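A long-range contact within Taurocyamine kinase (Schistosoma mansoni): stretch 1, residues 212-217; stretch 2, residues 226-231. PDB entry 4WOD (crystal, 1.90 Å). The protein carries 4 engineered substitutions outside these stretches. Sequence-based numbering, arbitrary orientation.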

# COMPACT_ATOMS: atom_id res chain seq x y z
N GLN A 212 34.80 -7.02 -20.95
CA GLN A 212 34.39 -5.70 -20.45
C GLN A 212 33.60 -5.76 -19.15
O GLN A 212 33.26 -4.73 -18.60
N LYS A 213 33.29 -6.97 -18.69
CA LYS A 213 32.55 -7.17 -17.44
C LYS A 213 31.20 -6.44 -17.40
O LYS A 213 30.77 -5.97 -16.35
N ASN A 214 30.54 -6.35 -18.55
CA ASN A 214 29.20 -5.76 -18.64
C ASN A 214 28.18 -6.77 -19.19
O ASN A 214 27.06 -6.39 -19.55
N PHE A 215 28.59 -8.03 -19.26
CA PHE A 215 27.78 -9.14 -19.78
C PHE A 215 28.09 -10.37 -18.96
O PHE A 215 29.25 -10.75 -18.81
N LEU A 216 27.06 -10.99 -18.40
CA LEU A 216 27.26 -12.04 -17.40
C LEU A 216 26.24 -13.15 -17.62
O LEU A 216 25.05 -12.86 -17.85
N VAL A 217 26.68 -14.41 -17.59
CA VAL A 217 25.74 -15.53 -17.78
C VAL A 217 25.81 -16.58 -16.69
O VAL A 217 26.89 -17.08 -16.39
N ARG A 226 20.53 -17.76 -17.38
CA ARG A 226 20.13 -16.42 -17.00
C ARG A 226 21.17 -15.47 -17.58
O ARG A 226 22.36 -15.62 -17.31
N VAL A 227 20.71 -14.55 -18.41
CA VAL A 227 21.59 -13.59 -19.07
C VAL A 227 21.35 -12.18 -18.53
O VAL A 227 20.19 -11.71 -18.43
N ILE A 228 22.44 -11.52 -18.17
CA ILE A 228 22.42 -10.23 -17.50
C ILE A 228 23.42 -9.27 -18.16
O ILE A 228 24.60 -9.59 -18.28
N SER A 229 22.90 -8.13 -18.63
CA SER A 229 23.72 -7.00 -19.09
C SER A 229 23.68 -5.90 -18.03
O SER A 229 22.63 -5.64 -17.46
N MET A 230 24.79 -5.24 -17.76
CA MET A 230 24.84 -4.26 -16.72
C MET A 230 26.00 -3.28 -16.85
O MET A 230 26.96 -3.57 -17.43
N GLN A 231 25.83 -2.11 -16.29
CA GLN A 231 26.90 -1.11 -16.23
C GLN A 231 26.55 0.01 -15.27
O GLN A 231 25.38 0.23 -14.93

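The two stretches pair as antiparallel strands, their N-to-C directions 160° apart; as in any extended strand, neighbouring side chains alternate between the faces of the sheet. Arg 226 opens stretch 2 with chi1 t, and the end of its side chain leads away from stretch 1; its contribution is from the backbone, where its O lies 3.4 Å from Val 217 CA in a CA-H...O contact.

Val 227 (chi1 t) sits on the face shared with Phe 215, Val 217 and Ser 229. Its CG1 meets Phe 215 CE1 at 3.4 Å and Val 217 CG2 at 4.2 Å. Phe 215 is in the t rotamer with chi2 at 80°, and the end of its side chain comes nearer to stretch 2, where CE1 makes the first of these contacts. The approach to the ring is oblique.

Ile 228 (m, t) turns to the other face with Leu 216 (t, p), where Ile 228 CD1 and Leu 216 CD2 lie 4.0 Å apart. This is the hydrogen-bonded pair of the register: Leu 216 N donates to Ile 228 O at 2.8 Å, and Ile 228 N donates to Leu 216 O at 3.0 Å.

Ser 229 (chi1 t) pairs with Phe 215 at a CA-CA distance of 4.6 Å, but its OG is hydrogen-bonded elsewhere in the structure.

Met 230 starts sideways, yet its p, m, t conformation brings the thioether end nearer: CE packs 3.7 Å from Leu 216 CB, extending the apolar contact made by Ile 228. Its backbone N donates to Asn 214 O at 3.1 Å, with an angle of 162° at the hydrogen.

Gln 231 (p, t) reaches stretch 1 through water. Asn 214 (chi1 p) donates from ND2 to water 1 O at 3.0 Å, and that water O donates to Gln 231 OE1 at 3.1 Å, a polar bridge between the two amides.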

# COMPACT_ATOMS: atom_id res chain seq x y z
CB GLN A 212 33.53 -4.95 -21.49
CG GLN A 212 34.14 -4.79 -22.87
CD GLN A 212 33.71 -5.89 -23.81
OE1 GLN A 212 34.07 -7.06 -23.62
NE2 GLN A 212 32.92 -5.52 -24.83
CB LYS A 213 33.40 -6.75 -16.24
CG LYS A 213 34.77 -7.45 -16.19
CD LYS A 213 35.37 -7.43 -14.79
CE LYS A 213 36.74 -8.13 -14.80
NZ LYS A 213 37.28 -8.40 -13.43
CB ASN A 214 29.24 -4.49 -19.50
CG ASN A 214 29.72 -4.77 -20.91
OD1 ASN A 214 29.77 -5.92 -21.34
ND2 ASN A 214 30.04 -3.70 -21.65
CB PHE A 215 28.07 -9.40 -21.26
CG PHE A 215 27.27 -10.54 -21.86
CD1 PHE A 215 25.94 -10.35 -22.24
CD2 PHE A 215 27.85 -11.79 -22.06
CE1 PHE A 215 25.20 -11.40 -22.80
CE2 PHE A 215 27.12 -12.84 -22.62
CZ PHE A 215 25.79 -12.64 -22.99
CB LEU A 216 27.13 -11.45 -16.00
CG LEU A 216 27.00 -12.41 -14.82
CD1 LEU A 216 28.33 -13.06 -14.47
CD2 LEU A 216 26.41 -11.71 -13.59
CB VAL A 217 25.95 -16.24 -19.14
CG1 VAL A 217 24.93 -17.35 -19.29
CG2 VAL A 217 25.81 -15.26 -20.30
CB ARG A 226 20.00 -16.25 -15.47
CG ARG A 226 19.29 -14.94 -15.14
CD ARG A 226 18.83 -14.79 -13.69
NE ARG A 226 17.93 -15.83 -13.16
CZ ARG A 226 16.80 -16.27 -13.73
NH1 ARG A 226 16.09 -17.20 -13.09
NH2 ARG A 226 16.36 -15.83 -14.91
CB VAL A 227 21.40 -13.62 -20.59
CG1 VAL A 227 22.54 -12.87 -21.28
CG2 VAL A 227 21.33 -15.06 -21.09
CB ILE A 228 22.78 -10.38 -16.02
CG1 ILE A 228 21.87 -11.44 -15.38
CG2 ILE A 228 22.72 -9.03 -15.30
CD1 ILE A 228 22.41 -12.01 -14.10
CB SER A 229 23.21 -6.50 -20.45
OG SER A 229 23.98 -5.41 -20.93
CB MET A 230 24.93 -4.95 -15.39
CG MET A 230 26.24 -5.62 -15.12
SD MET A 230 26.46 -7.16 -15.96
CE MET A 230 27.70 -7.98 -14.99
CB GLN A 231 27.19 -0.52 -17.62
CG GLN A 231 26.04 0.26 -18.21
CD GLN A 231 26.18 0.49 -19.70
OE1 GLN A 231 26.59 -0.40 -20.45
NE2 GLN A 231 25.84 1.70 -20.15
O HOH W 1 29.64 -0.95 -20.60